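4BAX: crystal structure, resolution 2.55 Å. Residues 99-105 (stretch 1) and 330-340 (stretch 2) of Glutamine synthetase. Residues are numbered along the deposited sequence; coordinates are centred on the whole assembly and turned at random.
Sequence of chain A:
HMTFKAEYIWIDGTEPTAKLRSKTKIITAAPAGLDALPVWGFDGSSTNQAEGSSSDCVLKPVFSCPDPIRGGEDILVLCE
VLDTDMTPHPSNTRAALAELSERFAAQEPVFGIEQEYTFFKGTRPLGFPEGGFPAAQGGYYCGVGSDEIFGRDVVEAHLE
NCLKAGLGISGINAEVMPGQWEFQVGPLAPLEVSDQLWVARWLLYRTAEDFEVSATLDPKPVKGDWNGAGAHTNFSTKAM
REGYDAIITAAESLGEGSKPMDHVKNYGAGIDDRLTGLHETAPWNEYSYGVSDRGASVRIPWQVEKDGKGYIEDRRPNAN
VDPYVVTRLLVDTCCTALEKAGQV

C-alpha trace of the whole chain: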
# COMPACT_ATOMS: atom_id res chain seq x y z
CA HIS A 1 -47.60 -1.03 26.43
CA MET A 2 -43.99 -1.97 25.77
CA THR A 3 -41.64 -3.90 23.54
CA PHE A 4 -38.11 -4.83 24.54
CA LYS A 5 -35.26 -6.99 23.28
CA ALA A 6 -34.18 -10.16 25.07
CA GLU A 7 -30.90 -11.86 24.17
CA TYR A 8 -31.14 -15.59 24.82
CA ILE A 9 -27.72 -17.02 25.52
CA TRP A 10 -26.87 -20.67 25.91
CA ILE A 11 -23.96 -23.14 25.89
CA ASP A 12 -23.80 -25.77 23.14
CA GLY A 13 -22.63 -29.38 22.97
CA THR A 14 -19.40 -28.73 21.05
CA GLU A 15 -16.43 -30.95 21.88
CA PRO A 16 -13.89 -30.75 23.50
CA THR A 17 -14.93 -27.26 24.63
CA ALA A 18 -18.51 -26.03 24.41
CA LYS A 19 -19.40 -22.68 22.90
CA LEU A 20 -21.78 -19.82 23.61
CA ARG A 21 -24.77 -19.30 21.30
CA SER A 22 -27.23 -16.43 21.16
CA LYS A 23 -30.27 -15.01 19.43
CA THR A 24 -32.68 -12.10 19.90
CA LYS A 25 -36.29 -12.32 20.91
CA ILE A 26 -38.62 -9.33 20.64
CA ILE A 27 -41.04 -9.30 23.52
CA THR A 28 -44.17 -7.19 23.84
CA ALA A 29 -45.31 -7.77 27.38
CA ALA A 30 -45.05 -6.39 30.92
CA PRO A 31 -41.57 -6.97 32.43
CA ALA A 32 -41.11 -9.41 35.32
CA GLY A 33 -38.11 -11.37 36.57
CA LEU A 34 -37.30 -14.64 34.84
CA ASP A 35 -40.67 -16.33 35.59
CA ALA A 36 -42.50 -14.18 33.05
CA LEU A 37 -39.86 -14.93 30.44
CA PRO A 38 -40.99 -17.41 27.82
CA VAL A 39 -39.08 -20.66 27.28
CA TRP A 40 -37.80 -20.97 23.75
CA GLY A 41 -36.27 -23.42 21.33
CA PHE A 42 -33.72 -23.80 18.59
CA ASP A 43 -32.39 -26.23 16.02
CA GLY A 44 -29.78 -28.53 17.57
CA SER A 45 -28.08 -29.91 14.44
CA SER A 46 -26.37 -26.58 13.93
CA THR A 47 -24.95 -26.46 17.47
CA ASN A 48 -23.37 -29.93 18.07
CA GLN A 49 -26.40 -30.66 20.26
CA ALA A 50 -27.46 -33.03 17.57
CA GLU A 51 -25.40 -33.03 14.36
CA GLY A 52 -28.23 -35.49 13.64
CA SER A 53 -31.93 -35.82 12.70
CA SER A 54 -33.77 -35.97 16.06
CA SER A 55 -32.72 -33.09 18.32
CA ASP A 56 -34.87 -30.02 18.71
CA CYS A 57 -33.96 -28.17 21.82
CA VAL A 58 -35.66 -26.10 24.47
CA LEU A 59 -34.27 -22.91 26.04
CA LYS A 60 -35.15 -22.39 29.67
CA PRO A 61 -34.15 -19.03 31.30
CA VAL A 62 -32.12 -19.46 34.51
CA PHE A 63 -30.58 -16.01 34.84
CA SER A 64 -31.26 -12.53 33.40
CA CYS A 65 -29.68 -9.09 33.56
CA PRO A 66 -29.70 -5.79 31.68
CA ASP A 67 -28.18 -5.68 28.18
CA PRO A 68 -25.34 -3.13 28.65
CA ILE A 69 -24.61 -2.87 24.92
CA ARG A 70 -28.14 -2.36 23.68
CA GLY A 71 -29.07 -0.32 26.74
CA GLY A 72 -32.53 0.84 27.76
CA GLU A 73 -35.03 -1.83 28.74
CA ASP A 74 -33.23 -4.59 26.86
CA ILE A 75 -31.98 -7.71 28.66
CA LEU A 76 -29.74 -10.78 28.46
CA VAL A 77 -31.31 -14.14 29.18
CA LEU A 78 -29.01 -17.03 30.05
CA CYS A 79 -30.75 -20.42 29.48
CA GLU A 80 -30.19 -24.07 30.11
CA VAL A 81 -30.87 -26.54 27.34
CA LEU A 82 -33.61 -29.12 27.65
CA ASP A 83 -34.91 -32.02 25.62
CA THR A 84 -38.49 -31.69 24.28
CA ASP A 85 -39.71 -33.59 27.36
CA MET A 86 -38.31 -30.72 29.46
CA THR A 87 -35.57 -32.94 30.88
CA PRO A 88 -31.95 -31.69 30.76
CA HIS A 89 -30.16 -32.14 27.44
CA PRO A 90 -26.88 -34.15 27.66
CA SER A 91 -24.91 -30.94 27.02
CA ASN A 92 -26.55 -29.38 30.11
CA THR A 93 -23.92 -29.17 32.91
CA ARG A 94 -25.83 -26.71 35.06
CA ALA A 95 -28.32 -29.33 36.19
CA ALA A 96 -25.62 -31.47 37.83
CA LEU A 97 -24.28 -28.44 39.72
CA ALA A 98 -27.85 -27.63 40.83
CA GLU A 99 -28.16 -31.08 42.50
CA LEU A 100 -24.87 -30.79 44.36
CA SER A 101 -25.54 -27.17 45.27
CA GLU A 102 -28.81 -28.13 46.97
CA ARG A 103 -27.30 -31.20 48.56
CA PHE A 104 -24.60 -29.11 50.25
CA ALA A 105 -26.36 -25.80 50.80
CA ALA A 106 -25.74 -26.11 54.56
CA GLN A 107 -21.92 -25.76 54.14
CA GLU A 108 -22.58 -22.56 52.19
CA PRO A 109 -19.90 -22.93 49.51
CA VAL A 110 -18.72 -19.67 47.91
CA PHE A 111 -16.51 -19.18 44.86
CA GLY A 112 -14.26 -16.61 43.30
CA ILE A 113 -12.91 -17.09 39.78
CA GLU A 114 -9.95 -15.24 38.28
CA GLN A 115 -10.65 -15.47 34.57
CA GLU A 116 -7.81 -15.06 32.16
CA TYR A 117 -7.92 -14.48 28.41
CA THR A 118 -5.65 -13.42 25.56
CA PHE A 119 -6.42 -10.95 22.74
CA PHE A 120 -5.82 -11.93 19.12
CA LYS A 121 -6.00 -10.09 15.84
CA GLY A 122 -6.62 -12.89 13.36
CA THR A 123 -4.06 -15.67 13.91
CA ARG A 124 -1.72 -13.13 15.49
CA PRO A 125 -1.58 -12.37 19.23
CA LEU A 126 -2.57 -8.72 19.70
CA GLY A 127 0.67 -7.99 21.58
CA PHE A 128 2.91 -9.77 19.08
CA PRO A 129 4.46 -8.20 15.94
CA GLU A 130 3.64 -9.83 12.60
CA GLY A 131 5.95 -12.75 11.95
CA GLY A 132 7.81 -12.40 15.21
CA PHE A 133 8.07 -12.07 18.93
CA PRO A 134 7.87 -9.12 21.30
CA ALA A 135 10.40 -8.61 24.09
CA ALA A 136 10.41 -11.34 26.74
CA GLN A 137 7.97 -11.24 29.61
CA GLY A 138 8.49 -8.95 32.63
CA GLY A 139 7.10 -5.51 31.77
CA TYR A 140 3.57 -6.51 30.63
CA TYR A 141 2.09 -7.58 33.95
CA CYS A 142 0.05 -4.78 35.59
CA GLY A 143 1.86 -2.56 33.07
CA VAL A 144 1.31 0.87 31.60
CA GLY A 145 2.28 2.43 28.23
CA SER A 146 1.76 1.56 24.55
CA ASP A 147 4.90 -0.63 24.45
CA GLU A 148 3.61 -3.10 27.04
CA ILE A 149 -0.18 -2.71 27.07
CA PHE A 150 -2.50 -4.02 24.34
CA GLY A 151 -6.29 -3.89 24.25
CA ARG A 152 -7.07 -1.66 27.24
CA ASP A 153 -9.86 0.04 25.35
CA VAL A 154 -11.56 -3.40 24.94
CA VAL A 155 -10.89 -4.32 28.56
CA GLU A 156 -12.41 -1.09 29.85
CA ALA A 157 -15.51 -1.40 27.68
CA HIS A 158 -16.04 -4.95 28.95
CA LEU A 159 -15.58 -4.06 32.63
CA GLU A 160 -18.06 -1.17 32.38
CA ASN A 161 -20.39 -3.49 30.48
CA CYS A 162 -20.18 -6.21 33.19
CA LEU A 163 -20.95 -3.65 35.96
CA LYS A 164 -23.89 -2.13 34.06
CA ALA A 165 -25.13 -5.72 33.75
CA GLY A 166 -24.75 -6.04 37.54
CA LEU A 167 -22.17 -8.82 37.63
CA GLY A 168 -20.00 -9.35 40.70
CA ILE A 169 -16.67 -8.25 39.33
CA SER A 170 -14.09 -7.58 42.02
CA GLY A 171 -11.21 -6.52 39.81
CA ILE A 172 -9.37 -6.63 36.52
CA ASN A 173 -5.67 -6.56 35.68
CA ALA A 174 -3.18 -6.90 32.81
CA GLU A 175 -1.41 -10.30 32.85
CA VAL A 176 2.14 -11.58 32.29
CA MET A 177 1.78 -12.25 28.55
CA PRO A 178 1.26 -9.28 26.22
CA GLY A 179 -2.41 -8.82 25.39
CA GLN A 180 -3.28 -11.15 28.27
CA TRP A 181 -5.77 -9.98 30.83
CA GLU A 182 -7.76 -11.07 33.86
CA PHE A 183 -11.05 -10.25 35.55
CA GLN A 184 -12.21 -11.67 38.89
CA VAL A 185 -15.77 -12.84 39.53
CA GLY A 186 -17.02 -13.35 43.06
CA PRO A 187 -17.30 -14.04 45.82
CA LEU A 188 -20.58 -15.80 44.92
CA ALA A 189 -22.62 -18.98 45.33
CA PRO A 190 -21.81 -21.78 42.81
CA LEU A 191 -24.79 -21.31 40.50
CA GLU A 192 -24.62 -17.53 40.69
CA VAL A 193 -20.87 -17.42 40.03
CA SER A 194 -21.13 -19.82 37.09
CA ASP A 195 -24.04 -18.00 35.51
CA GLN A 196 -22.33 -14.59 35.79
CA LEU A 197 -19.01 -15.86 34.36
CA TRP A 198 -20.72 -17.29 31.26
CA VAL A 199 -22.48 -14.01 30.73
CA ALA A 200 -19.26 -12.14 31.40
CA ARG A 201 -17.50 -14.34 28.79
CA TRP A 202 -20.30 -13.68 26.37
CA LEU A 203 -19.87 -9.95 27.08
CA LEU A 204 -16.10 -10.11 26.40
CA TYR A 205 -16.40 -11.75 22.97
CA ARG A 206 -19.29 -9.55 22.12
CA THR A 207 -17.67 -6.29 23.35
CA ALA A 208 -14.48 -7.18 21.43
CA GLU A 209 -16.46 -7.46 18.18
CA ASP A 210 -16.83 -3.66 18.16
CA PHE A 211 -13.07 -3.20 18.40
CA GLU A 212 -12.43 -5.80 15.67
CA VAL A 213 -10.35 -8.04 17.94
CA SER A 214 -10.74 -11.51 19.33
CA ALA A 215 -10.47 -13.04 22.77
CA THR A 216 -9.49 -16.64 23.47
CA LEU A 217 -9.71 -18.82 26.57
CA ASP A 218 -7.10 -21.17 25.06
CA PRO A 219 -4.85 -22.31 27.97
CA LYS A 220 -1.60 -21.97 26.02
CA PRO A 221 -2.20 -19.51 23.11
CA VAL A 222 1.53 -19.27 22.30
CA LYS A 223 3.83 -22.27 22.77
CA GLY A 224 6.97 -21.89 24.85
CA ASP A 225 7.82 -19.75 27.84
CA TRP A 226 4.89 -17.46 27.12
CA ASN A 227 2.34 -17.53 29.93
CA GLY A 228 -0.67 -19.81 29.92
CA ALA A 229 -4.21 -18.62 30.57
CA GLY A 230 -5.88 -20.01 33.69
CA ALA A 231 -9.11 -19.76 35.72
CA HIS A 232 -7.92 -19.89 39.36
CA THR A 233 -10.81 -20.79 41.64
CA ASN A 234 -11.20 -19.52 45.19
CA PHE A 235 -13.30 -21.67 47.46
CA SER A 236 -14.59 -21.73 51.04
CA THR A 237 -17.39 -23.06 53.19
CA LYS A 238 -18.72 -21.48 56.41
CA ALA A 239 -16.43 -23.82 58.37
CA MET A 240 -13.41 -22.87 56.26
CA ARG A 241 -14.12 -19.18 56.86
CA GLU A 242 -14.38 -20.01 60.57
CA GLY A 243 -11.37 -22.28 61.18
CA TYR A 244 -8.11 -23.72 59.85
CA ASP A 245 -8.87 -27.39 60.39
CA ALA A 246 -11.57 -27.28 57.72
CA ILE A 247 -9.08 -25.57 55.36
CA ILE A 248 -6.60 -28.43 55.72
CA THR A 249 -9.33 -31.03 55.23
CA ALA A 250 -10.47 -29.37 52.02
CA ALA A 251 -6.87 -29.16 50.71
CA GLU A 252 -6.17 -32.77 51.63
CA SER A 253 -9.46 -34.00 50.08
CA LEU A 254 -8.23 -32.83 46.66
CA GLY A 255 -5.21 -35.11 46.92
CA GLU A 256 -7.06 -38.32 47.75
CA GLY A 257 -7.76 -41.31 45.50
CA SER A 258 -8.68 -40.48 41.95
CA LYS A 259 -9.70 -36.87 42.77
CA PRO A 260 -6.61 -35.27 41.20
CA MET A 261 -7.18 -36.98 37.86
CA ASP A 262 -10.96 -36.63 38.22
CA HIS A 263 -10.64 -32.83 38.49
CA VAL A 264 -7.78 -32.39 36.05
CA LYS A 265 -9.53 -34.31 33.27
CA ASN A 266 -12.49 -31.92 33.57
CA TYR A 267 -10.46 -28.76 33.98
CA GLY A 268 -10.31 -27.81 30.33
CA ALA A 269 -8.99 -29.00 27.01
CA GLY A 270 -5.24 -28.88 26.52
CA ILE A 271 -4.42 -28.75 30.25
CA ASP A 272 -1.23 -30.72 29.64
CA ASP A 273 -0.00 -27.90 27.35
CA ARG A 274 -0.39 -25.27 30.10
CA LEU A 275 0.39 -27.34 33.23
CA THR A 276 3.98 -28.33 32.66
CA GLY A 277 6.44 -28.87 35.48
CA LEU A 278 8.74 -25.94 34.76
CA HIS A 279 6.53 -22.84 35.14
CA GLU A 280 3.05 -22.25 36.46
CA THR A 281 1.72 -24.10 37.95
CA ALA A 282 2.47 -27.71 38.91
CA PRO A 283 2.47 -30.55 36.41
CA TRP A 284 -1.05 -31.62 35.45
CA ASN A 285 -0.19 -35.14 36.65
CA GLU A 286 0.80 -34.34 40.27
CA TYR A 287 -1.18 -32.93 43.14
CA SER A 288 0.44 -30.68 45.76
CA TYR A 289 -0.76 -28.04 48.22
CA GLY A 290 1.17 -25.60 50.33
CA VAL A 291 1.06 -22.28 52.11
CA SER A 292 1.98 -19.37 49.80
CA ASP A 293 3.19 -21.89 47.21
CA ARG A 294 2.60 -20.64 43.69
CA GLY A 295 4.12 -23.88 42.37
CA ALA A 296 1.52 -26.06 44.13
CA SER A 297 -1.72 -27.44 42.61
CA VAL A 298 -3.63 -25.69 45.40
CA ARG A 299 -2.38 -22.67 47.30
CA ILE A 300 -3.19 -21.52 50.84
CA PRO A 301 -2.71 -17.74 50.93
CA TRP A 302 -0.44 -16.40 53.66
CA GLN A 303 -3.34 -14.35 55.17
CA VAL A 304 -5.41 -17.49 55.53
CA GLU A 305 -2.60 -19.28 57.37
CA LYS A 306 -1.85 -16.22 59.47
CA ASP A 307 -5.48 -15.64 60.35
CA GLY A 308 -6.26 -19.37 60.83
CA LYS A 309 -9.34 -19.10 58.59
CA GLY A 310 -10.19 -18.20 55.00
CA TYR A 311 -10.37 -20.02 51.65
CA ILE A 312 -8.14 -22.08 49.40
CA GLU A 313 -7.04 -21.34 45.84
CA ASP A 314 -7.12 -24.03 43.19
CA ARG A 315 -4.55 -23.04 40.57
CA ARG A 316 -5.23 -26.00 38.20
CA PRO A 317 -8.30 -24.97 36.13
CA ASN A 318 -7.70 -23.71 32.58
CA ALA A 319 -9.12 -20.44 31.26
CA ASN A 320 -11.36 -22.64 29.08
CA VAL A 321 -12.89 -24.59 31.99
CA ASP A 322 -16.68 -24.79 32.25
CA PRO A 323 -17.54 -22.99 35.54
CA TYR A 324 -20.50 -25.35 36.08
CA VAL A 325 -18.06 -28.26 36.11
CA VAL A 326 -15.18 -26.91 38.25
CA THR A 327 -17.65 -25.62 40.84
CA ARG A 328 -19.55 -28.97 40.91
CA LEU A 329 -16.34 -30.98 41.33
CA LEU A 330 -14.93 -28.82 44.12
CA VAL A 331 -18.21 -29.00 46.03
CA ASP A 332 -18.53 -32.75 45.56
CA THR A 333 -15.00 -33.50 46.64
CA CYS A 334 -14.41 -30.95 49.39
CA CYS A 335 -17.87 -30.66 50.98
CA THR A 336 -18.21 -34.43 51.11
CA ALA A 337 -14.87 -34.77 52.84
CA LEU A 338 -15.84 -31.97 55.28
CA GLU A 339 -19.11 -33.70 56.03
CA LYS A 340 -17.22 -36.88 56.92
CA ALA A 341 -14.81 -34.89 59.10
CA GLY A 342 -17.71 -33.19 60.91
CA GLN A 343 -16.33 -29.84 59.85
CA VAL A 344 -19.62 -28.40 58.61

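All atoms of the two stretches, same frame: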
# COMPACT_ATOMS: atom_id res chain seq x y z
N GLU A 99 -27.96 -29.98 41.53
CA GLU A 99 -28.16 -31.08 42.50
C GLU A 99 -27.16 -31.02 43.64
O GLU A 99 -27.55 -31.13 44.80
CB GLU A 99 -28.06 -32.46 41.78
CG GLU A 99 -29.21 -32.92 40.83
CD GLU A 99 -30.37 -31.93 40.61
OE1 GLU A 99 -30.79 -31.21 41.54
OE2 GLU A 99 -30.90 -31.88 39.47
N LEU A 100 -25.88 -30.85 43.32
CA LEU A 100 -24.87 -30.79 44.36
C LEU A 100 -24.95 -29.53 45.23
O LEU A 100 -24.67 -29.56 46.43
CB LEU A 100 -23.49 -30.91 43.73
CG LEU A 100 -23.16 -32.41 43.76
CD1 LEU A 100 -23.54 -33.08 42.42
CD2 LEU A 100 -21.73 -32.59 44.11
N SER A 101 -25.38 -28.44 44.60
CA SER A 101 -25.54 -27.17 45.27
C SER A 101 -26.60 -27.29 46.37
O SER A 101 -26.38 -26.88 47.51
CB SER A 101 -25.95 -26.11 44.25
OG SER A 101 -25.95 -24.80 44.79
N GLU A 102 -27.72 -27.91 46.02
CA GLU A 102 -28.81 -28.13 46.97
C GLU A 102 -28.44 -29.11 48.07
O GLU A 102 -28.82 -28.97 49.23
CB GLU A 102 -30.06 -28.62 46.24
CG GLU A 102 -31.30 -28.76 47.11
CD GLU A 102 -32.50 -29.26 46.32
OE1 GLU A 102 -32.72 -28.76 45.19
OE2 GLU A 102 -33.21 -30.17 46.81
N ARG A 103 -27.71 -30.15 47.66
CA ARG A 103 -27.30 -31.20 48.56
C ARG A 103 -26.39 -30.66 49.66
O ARG A 103 -26.41 -31.16 50.80
CB ARG A 103 -26.61 -32.31 47.78
CG ARG A 103 -25.71 -33.16 48.63
CD ARG A 103 -26.51 -34.29 49.25
NE ARG A 103 -25.67 -35.18 50.06
CZ ARG A 103 -25.21 -34.87 51.27
NH1 ARG A 103 -25.47 -33.68 51.82
NH2 ARG A 103 -24.46 -35.74 51.92
N PHE A 104 -25.60 -29.65 49.32
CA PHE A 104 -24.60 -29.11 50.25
C PHE A 104 -24.83 -27.66 50.65
O PHE A 104 -23.90 -26.98 51.06
CB PHE A 104 -23.19 -29.29 49.67
CG PHE A 104 -22.73 -30.72 49.67
CD1 PHE A 104 -22.54 -31.39 50.86
CD2 PHE A 104 -22.58 -31.42 48.48
CE1 PHE A 104 -22.14 -32.71 50.86
CE2 PHE A 104 -22.18 -32.74 48.48
CZ PHE A 104 -21.96 -33.39 49.67
N ALA A 105 -26.07 -27.20 50.55
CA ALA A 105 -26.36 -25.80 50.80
C ALA A 105 -26.01 -25.38 52.23
O ALA A 105 -25.65 -24.23 52.46
CB ALA A 105 -27.82 -25.49 50.50
N LEU A 330 -15.49 -29.31 42.86
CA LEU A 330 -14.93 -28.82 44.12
C LEU A 330 -15.91 -29.04 45.26
O LEU A 330 -15.52 -29.45 46.35
CB LEU A 330 -14.54 -27.35 44.01
CG LEU A 330 -13.19 -27.19 43.31
CD1 LEU A 330 -12.92 -25.72 42.94
CD2 LEU A 330 -12.07 -27.78 44.19
N VAL A 331 -17.19 -28.76 45.02
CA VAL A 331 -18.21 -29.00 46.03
C VAL A 331 -18.33 -30.49 46.35
O VAL A 331 -18.36 -30.88 47.51
CB VAL A 331 -19.56 -28.46 45.59
CG1 VAL A 331 -20.67 -29.06 46.41
CG2 VAL A 331 -19.57 -26.94 45.68
N ASP A 332 -18.36 -31.33 45.32
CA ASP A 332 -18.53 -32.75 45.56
C ASP A 332 -17.37 -33.24 46.40
O ASP A 332 -17.56 -33.82 47.47
CB ASP A 332 -18.57 -33.54 44.25
CG ASP A 332 -19.16 -34.94 44.43
OD1 ASP A 332 -18.98 -35.54 45.50
OD2 ASP A 332 -19.84 -35.44 43.51
N THR A 333 -16.16 -32.96 45.95
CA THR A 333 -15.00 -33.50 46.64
C THR A 333 -14.81 -32.92 48.04
O THR A 333 -14.84 -33.65 49.03
CB THR A 333 -13.72 -33.31 45.78
OG1 THR A 333 -13.84 -34.04 44.54
CG2 THR A 333 -12.46 -33.73 46.54
N CYS A 334 -14.73 -31.60 48.13
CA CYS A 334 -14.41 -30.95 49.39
C CYS A 334 -15.51 -31.04 50.45
O CYS A 334 -15.25 -31.45 51.58
CB CYS A 334 -14.02 -29.48 49.15
SG CYS A 334 -12.59 -29.25 48.08
N CYS A 335 -16.74 -30.70 50.05
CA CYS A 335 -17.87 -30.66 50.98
C CYS A 335 -18.20 -32.04 51.53
O CYS A 335 -18.59 -32.20 52.69
CB CYS A 335 -19.11 -30.06 50.31
SG CYS A 335 -19.07 -28.29 49.98
N THR A 336 -18.00 -33.05 50.69
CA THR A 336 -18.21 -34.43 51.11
C THR A 336 -17.18 -34.81 52.16
O THR A 336 -17.52 -35.36 53.21
CB THR A 336 -18.10 -35.39 49.92
OG1 THR A 336 -19.27 -35.26 49.09
CG2 THR A 336 -17.98 -36.82 50.39
N ALA A 337 -15.92 -34.46 51.90
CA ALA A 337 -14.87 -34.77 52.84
C ALA A 337 -15.08 -34.02 54.15
O ALA A 337 -14.85 -34.58 55.22
CB ALA A 337 -13.52 -34.47 52.25
N LEU A 338 -15.57 -32.78 54.07
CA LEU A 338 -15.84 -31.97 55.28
C LEU A 338 -17.01 -32.52 56.10
O LEU A 338 -17.03 -32.45 57.33
CB LEU A 338 -16.06 -30.49 54.92
CG LEU A 338 -14.83 -29.74 54.39
CD1 LEU A 338 -15.22 -28.48 53.62
CD2 LEU A 338 -13.89 -29.42 55.54
N GLU A 339 -17.98 -33.08 55.39
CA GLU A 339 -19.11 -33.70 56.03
C GLU A 339 -18.63 -34.90 56.84
O GLU A 339 -18.96 -35.03 58.03
CB GLU A 339 -20.15 -34.14 54.99
CG GLU A 339 -21.56 -34.32 55.52
CD GLU A 339 -22.60 -34.47 54.41
OE1 GLU A 339 -22.60 -35.54 53.75
OE2 GLU A 339 -23.43 -33.56 54.20
N LYS A 340 -17.76 -35.72 56.25
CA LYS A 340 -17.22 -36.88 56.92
C LYS A 340 -16.41 -36.46 58.14
O LYS A 340 -16.53 -37.07 59.20
CB LYS A 340 -16.33 -37.68 55.97
CG LYS A 340 -17.14 -38.31 54.85
CD LYS A 340 -16.24 -39.10 53.90
CE LYS A 340 -17.06 -39.76 52.79
NZ LYS A 340 -17.94 -40.85 53.32

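How do the polar groups at the far end of this contact find partners? Arg103 and Glu339 answer each other in a salt bridge, with Arg103 NH2 2.6 Å from Glu339 OE1. A second hydrogen bond runs from Arg103 NH1 to Glu339 OE2 at 3.1 Å, so each carboxylate oxygen receives a hydrogen bond from a different guanidinium nitrogen. Arg103 NH2 also makes a weak hydrogen bond to Glu339 OE2, at 3.3 Å. The acid meets the guanidinium at its edge, with OE1 near its plane, which is where the N-H groups point. The CA-to-CB bond of Arg103 points sideways, and the side chain turns, with chi2 near 88°, and its end comes to Glu339.

What does Phe104 pack against? Its CA-to-CB bond points toward the second helix, and Phe104 has more area covered by the second helix than any other residue of stretch 1. Cys335 CB lies over one face, 3.9 Å from the centroid of the Phe104 ring and 19° off the normal, a CH-pi contact; the sulfur sits obliquely and farther out. Val331 adds an apolar contact, its CG1 3.7 Å from Phe104 CD2. The ring also borders the salt bridge: Phe104 CE1 is 3.7 Å from Glu339 OE2, one of the two oxygens that accept from Arg103.

Is the hydroxyl beside the ring left without a partner? Thr336 OG1 is 3.3 Å from Phe104 CZ, but it is satisfied within its own helix, donating to Asp332 O at 2.8 Å. Asp332 O also accepts a weak hydrogen bond from Thr336 N, at 3.3 Å, so backbone and side chain of one residue converge on one acceptor. The hydroxyl therefore meets the ring as a packing neighbour with its proton already committed.

What joins the helices at the other end, and how does the first helix finish? The two run roughly parallel, their directions 22° apart and their axes 9.9 Å apart at closest approach. Leu100 points toward the second helix and packs on it, its CD2 3.3 Å from Asp332 CB and its CB 4.3 Å from Val331 CG1. Leu100 O lies 4.0 Å from Val331 CG1 and accepts a weak hydrogen bond from Phe104 N at 3.0 Å; the same amide makes another weak one to Ser101 O at 3.4 Å. This shared amide comes where Phe104 leaves helical phi/psi, while its side chain remains packed against the second helix.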